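Local coordinates for hyperosmolarity resistance protein Emb (Staphylococcus epidermidis, PDB 6GV5) that mediates adherence of the bacterium to surface-immobilised fibronectin, this fragment being a helical FG-repeat of the giant extracellular matrix binding protein, at residues A65-S68 with L69-N73; N73-Y76 with I77-D80; E117-D120 with A121-N124. All coordinates share one frame; numbering follows the deposited sequence.

How the interactions relate
All three contacts are local and lie toward the same end of the elongated helical chain. Interaction 1 spans the break at Lys66 and the short helix 67-73, and interaction 2 is the loop that follows it, reached through the shared Asn73. Interaction 3 covers the C-terminal part of helix 108-123. Interactions 1 and 3 are partly buried and rest on i to i+4 backbone bonds, whereas interaction 2 lies at the surface, with a 3-10 turn, side-chain-to-backbone bonds and a water. Lys66 NZ and Glu122 OE2 join interactions 1 and 3 by a 3.1 Å salt bridge. Tyr76 and Ile77 of interaction 2 pack against the carbonyl oxygen of Arg71 in interaction 1.

Interaction 1: A65-S68 with L69-N73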
# COMPACT_ATOMS: atom_id res chain seq x y z
N ALA A 65 -2.91 3.39 10.74
CA ALA A 65 -4.13 3.79 11.41
C ALA A 65 -4.17 3.36 12.86
O ALA A 65 -4.89 3.98 13.65
CB ALA A 65 -5.35 3.21 10.68
N LYS A 66 -3.43 2.32 13.24
CA LYS A 66 -3.45 1.84 14.61
C LYS A 66 -2.51 2.62 15.53
O LYS A 66 -2.36 2.24 16.69
CB LYS A 66 -3.09 0.35 14.64
CG LYS A 66 -1.64 0.05 14.31
CD LYS A 66 -1.34 -1.46 14.28
CE LYS A 66 -1.51 -2.10 15.64
NZ LYS A 66 -1.07 -3.52 15.62
N ALA A 67 -1.87 3.70 15.07
CA ALA A 67 -0.80 4.31 15.85
C ALA A 67 -1.29 4.84 17.19
O ALA A 67 -0.58 4.74 18.20
CB ALA A 67 -0.14 5.42 15.05
N SER A 68 -2.47 5.46 17.23
CA SER A 68 -2.96 5.98 18.51
C SER A 68 -3.27 4.85 19.49
O SER A 68 -3.02 4.99 20.69
CB SER A 68 -4.19 6.86 18.28
OG SER A 68 -3.82 8.08 17.69
N LEU A 69 -3.82 3.73 19.01
CA LEU A 69 -4.00 2.56 19.87
C LEU A 69 -2.66 2.07 20.43
O LEU A 69 -2.57 1.71 21.60
CB LEU A 69 -4.68 1.43 19.10
CG LEU A 69 -6.19 1.28 19.22
CD1 LEU A 69 -6.65 0.15 18.31
CD2 LEU A 69 -6.58 1.02 20.65
N VAL A 70 -1.63 2.05 19.58
CA VAL A 70 -0.31 1.60 20.01
C VAL A 70 0.25 2.55 21.06
O VAL A 70 0.77 2.12 22.09
CB VAL A 70 0.63 1.50 18.79
CG1 VAL A 70 2.09 1.33 19.24
CG2 VAL A 70 0.22 0.34 17.87
N ARG A 71 0.13 3.86 20.82
CA ARG A 71 0.65 4.83 21.79
C ARG A 71 -0.01 4.67 23.14
O ARG A 71 0.63 4.86 24.18
CB ARG A 71 0.47 6.26 21.29
CG ARG A 71 1.31 6.62 20.08
CD ARG A 71 1.21 8.11 19.72
NE ARG A 71 1.75 8.32 18.38
CZ ARG A 71 1.04 8.37 17.27
NH1 ARG A 71 -0.28 8.28 17.31
NH2 ARG A 71 1.66 8.50 16.10
N GLN A 72 -1.30 4.31 23.16
CA GLN A 72 -2.04 4.23 24.41
C GLN A 72 -1.81 2.91 25.13
O GLN A 72 -1.73 2.89 26.37
CB GLN A 72 -3.54 4.42 24.13
CG GLN A 72 -4.35 4.74 25.37
CD GLN A 72 -3.99 6.09 25.95
OE1 GLN A 72 -3.74 7.06 25.22
NE2 GLN A 72 -3.94 6.16 27.27
N ASN A 73 -1.69 1.81 24.39
CA ASN A 73 -1.75 0.49 24.99
C ASN A 73 -0.42 -0.24 25.09
O ASN A 73 -0.34 -1.24 25.80
CB ASN A 73 -2.74 -0.39 24.22
CG ASN A 73 -4.13 0.19 24.19
OD1 ASN A 73 -4.72 0.38 23.13
ND2 ASN A 73 -4.66 0.51 25.37
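Three successive backbone bonds tie Lys66, Ala67 and Ser68 to Val70, Arg71 and Gln72. The first runs from Val70 N to Lys66 O at 3.0 Å. Arg71 N reaches Ala67 O at 2.9 Å, N-H...O 162°, and Gln72 N closes on Ser68 O at 3.1 Å along a more bent path. Asn73 N takes up the next carbonyl, that of Leu69, so the ladder carries on to the end of the helix.

The charged ends of Lys66 and Arg71 find their partners outside the turn. Lys66 sets its CG between backbone N and carbonyl carbon (chi1 70°) and bends again at chi3, which carries the chain obliquely across Val70, with Lys66 CE 3.7 Å from Val70 CG2, and sends NZ on to a salt bridge with Glu122. Arg71 runs extended from CG to NE, back along the turn, so that its guanidinium lies by Ala67 and Ser68. Its CG comes within 3.3 Å of Ala67 O, and NH1 sits 3.6 Å from Ala67 CB. Ser68 OG lies at the guanidinium edge, in its plane, yet 3.6 Å from Arg71 NH1. Arg71 NE makes a salt bridge to Glu88 of helix 81-99, and NH2 too is hydrogen-bonded outside the turn. The same helix receives the apolar side of the turn, where Ala67 packs on Tyr87 and Ile91.

Lys66 both leaves helix 40-65 and stands as N-cap residue of helix 67-73: the arrangement is a single-residue break between consecutive helices, followed by an ordinary alpha-helical first turn, in the helical FIVAR domain.

Interaction 2: N73-Y76 with I77-D80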
# COMPACT_ATOMS: atom_id res chain seq x y z
N ASN A 73 -1.69 1.81 24.39
CA ASN A 73 -1.75 0.49 24.99
C ASN A 73 -0.42 -0.24 25.09
O ASN A 73 -0.34 -1.24 25.80
CB ASN A 73 -2.74 -0.39 24.22
CG ASN A 73 -4.13 0.19 24.19
OD1 ASN A 73 -4.72 0.38 23.13
ND2 ASN A 73 -4.66 0.51 25.37
N SER A 74 0.61 0.22 24.39
CA SER A 74 1.93 -0.36 24.52
C SER A 74 2.67 0.31 25.68
O SER A 74 2.08 1.01 26.51
CB SER A 74 2.70 -0.21 23.22
OG SER A 74 3.07 1.15 23.02
N ASN A 75 3.98 0.11 25.74
CA ASN A 75 4.83 0.82 26.69
C ASN A 75 5.32 2.16 26.17
O ASN A 75 6.20 2.77 26.78
CB ASN A 75 6.04 -0.04 27.06
CG ASN A 75 5.86 -0.75 28.36
OD1 ASN A 75 6.59 -0.52 29.32
ND2 ASN A 75 4.85 -1.62 28.42
N TYR A 76 4.75 2.63 25.06
CA TYR A 76 5.18 3.87 24.42
C TYR A 76 5.35 5.02 25.40
O TYR A 76 6.34 5.75 25.35
CB TYR A 76 4.16 4.22 23.33
CG TYR A 76 4.39 5.53 22.62
CD1 TYR A 76 3.80 6.70 23.06
CD2 TYR A 76 5.16 5.58 21.48
CE1 TYR A 76 4.01 7.90 22.40
CE2 TYR A 76 5.36 6.76 20.79
CZ TYR A 76 4.79 7.92 21.25
OH TYR A 76 4.98 9.10 20.56
N ILE A 77 4.36 5.24 26.26
CA ILE A 77 4.44 6.39 27.16
C ILE A 77 5.65 6.28 28.09
O ILE A 77 6.22 7.31 28.48
CB ILE A 77 3.12 6.55 27.94
CG1 ILE A 77 1.99 6.90 26.96
CG2 ILE A 77 3.27 7.61 29.02
CD1 ILE A 77 0.60 6.87 27.56
N ASN A 78 6.06 5.07 28.44
CA ASN A 78 7.17 4.85 29.37
C ASN A 78 8.50 4.58 28.68
O ASN A 78 9.51 4.39 29.36
CB ASN A 78 6.85 3.67 30.30
CG ASN A 78 5.60 3.89 31.12
OD1 ASN A 78 5.42 4.95 31.72
ND2 ASN A 78 4.73 2.89 31.15
N GLU A 79 8.53 4.56 27.35
CA GLU A 79 9.71 4.07 26.66
C GLU A 79 10.76 5.16 26.50
O GLU A 79 10.48 6.35 26.68
CB GLU A 79 9.31 3.51 25.28
CG GLU A 79 9.24 1.99 25.25
CD GLU A 79 10.59 1.33 25.47
OE1 GLU A 79 11.62 2.04 25.46
OE2 GLU A 79 10.62 0.10 25.66
N ASP A 80 11.97 4.73 26.18
CA ASP A 80 13.06 5.65 25.92
C ASP A 80 12.79 6.45 24.64
O ASP A 80 12.14 5.97 23.71
CB ASP A 80 14.38 4.91 25.77
CG ASP A 80 14.76 4.14 27.02
OD1 ASP A 80 14.43 4.61 28.13
OD2 ASP A 80 15.38 3.06 26.89
O HOH W 1 1.79 3.76 26.38
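Tyr76, Asn75 and Ile77 carry most of this contact, a short 3-10 turn in the loop between helix 67-73 and helix 81-99, preceded by an ST turn at Ser74. In that ST turn Ser74 OG accepts the backbone N of Tyr76 at 3.0 Å. The same hydroxyl is hydrogen-bonded to Val70 O, so it ties the end of the preceding helix to the start of the loop.

Asn75 contributes mainly its carbonyl. Asn78 N bonds to Asn75 O at 2.8 Å, the i to i+3 bond of a 3-10 turn; the donor stands well above the carbonyl plane and the N-H...O angle is only 133°. Glu79 folds over the same oxygen, its CB and CG each 3.5 Å from Asn75 O, while its CB also lies near Tyr76 O. Glu79 N itself goes to Tyr76 O at 3.2 Å, a long bond, straight at the hydrogen but with the donor high above the carbonyl plane, that repeats the i to i+3 spacing.

Tyr76 has CG anti to its own N (chi1 176°), which swings the ring back beside the peptide that leads into Ile77. Ile77 N comes obliquely to the ring, and Tyr76 CD1 meets Ile77 CG1 at 4.3 Å in a loose apolar touch. Beyond the turn, Tyr76 packs on Leu125 and its hydroxyl makes a weak hydrogen bond to Glu88. A water ties the start of the turn together, donating to Ser74 O and accepting from Ile77 N.

At the far end Glu79 bends at chi2 and brings its carboxylate round to the next peptide: Asp80 N donates to Glu79 OE1 at 2.8 Å, meeting that oxygen on its anti side.

Interaction 3: E117-D120 with A121-N124; sequences EIND and AEQN
Glu122 N meets Ile118 O at 2.8 Å with an N-H...O angle of 159°, the shortest of the backbone bonds in this part of the helix. On either side of it in sequence, Gln123 N takes Asn119 O at 2.9 Å and Ala121 N takes Glu117 O at 3.1 Å.

Asn124 N makes a weak bond to Asp120 O at 3.3 Å. A water lies 3.0 Å from Asp120 O and 2.7 Å from Gln123 OE1, within hydrogen-bonding distance of both. Gln123 reaches this water because its chain runs extended, with CG anti to the backbone N (chi1 -178°). The side chain of Asn124 turns back toward the same carbonyl, ND2 lying 3.6 Å from Asp120 O.

Ile118 points into the bundle, against Leu60, Ala63 and Val64 of helix 40-65 and Ala90 and Ile91 of helix 81-99. Glu122, also extended, packs beside Tyr87; its OE2 accepts from His126 NE2. Asp120 OD1 is held by Gln116 NE2.

Only the last of these i to i+4 bonds is weak, and there a water lies near the carbonyl, while the cationic Lys66 and the bond from His126 would probably favour the ionised form of the buried Glu122 carboxylate.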
# COMPACT_ATOMS: atom_id res chain seq x y z
N GLU A 117 9.40 -1.37 8.67
CA GLU A 117 9.95 -0.37 9.57
C GLU A 117 8.96 -0.02 10.68
O GLU A 117 9.34 0.12 11.85
CB GLU A 117 10.33 0.89 8.79
CG GLU A 117 11.54 0.71 7.87
CD GLU A 117 11.95 1.99 7.17
OE1 GLU A 117 11.47 3.08 7.55
OE2 GLU A 117 12.77 1.91 6.22
N ILE A 118 7.69 0.15 10.32
CA ILE A 118 6.67 0.41 11.34
C ILE A 118 6.55 -0.77 12.30
O ILE A 118 6.53 -0.60 13.52
CB ILE A 118 5.32 0.73 10.68
CG1 ILE A 118 5.39 2.05 9.91
CG2 ILE A 118 4.21 0.78 11.72
CD1 ILE A 118 4.21 2.27 8.97
N ASN A 119 6.47 -1.99 11.75
CA ASN A 119 6.30 -3.16 12.59
C ASN A 119 7.49 -3.38 13.51
O ASN A 119 7.33 -3.74 14.68
CB ASN A 119 6.06 -4.40 11.72
CG ASN A 119 4.71 -4.37 11.04
OD1 ASN A 119 3.82 -3.61 11.41
ND2 ASN A 119 4.54 -5.22 10.03
N ASP A 120 8.72 -3.17 13.00
CA ASP A 120 9.90 -3.29 13.85
C ASP A 120 9.85 -2.28 14.98
O ASP A 120 10.13 -2.62 16.15
CB ASP A 120 11.17 -3.10 13.02
CG ASP A 120 11.47 -4.28 12.10
OD1 ASP A 120 10.77 -5.31 12.20
OD2 ASP A 120 12.40 -4.16 11.28
N ALA A 121 9.52 -1.03 14.67
CA ALA A 121 9.46 -0.02 15.71
C ALA A 121 8.34 -0.30 16.70
O ALA A 121 8.49 -0.08 17.91
CB ALA A 121 9.28 1.37 15.09
N GLU A 122 7.19 -0.78 16.21
CA GLU A 122 6.09 -1.10 17.11
C GLU A 122 6.49 -2.22 18.07
O GLU A 122 6.17 -2.17 19.26
CB GLU A 122 4.86 -1.49 16.31
CG GLU A 122 3.63 -1.75 17.17
CD GLU A 122 2.48 -2.33 16.38
OE1 GLU A 122 2.34 -2.00 15.18
OE2 GLU A 122 1.71 -3.12 16.97
N GLN A 123 7.21 -3.22 17.56
CA GLN A 123 7.60 -4.36 18.39
C GLN A 123 8.44 -3.91 19.58
O GLN A 123 8.31 -4.44 20.68
CB GLN A 123 8.37 -5.37 17.53
CG GLN A 123 8.79 -6.63 18.25
CD GLN A 123 9.57 -7.58 17.35
OE1 GLN A 123 10.42 -7.16 16.58
NE2 GLN A 123 9.26 -8.87 17.45
N ASN A 124 9.31 -2.92 19.37
CA ASN A 124 10.16 -2.45 20.45
C ASN A 124 9.40 -1.66 21.49
O ASN A 124 9.97 -1.31 22.52
CB ASN A 124 11.30 -1.60 19.88
CG ASN A 124 12.34 -2.44 19.17
OD1 ASN A 124 12.55 -3.60 19.51
ND2 ASN A 124 12.99 -1.85 18.18
O HOH W 2 11.97 -4.92 16.51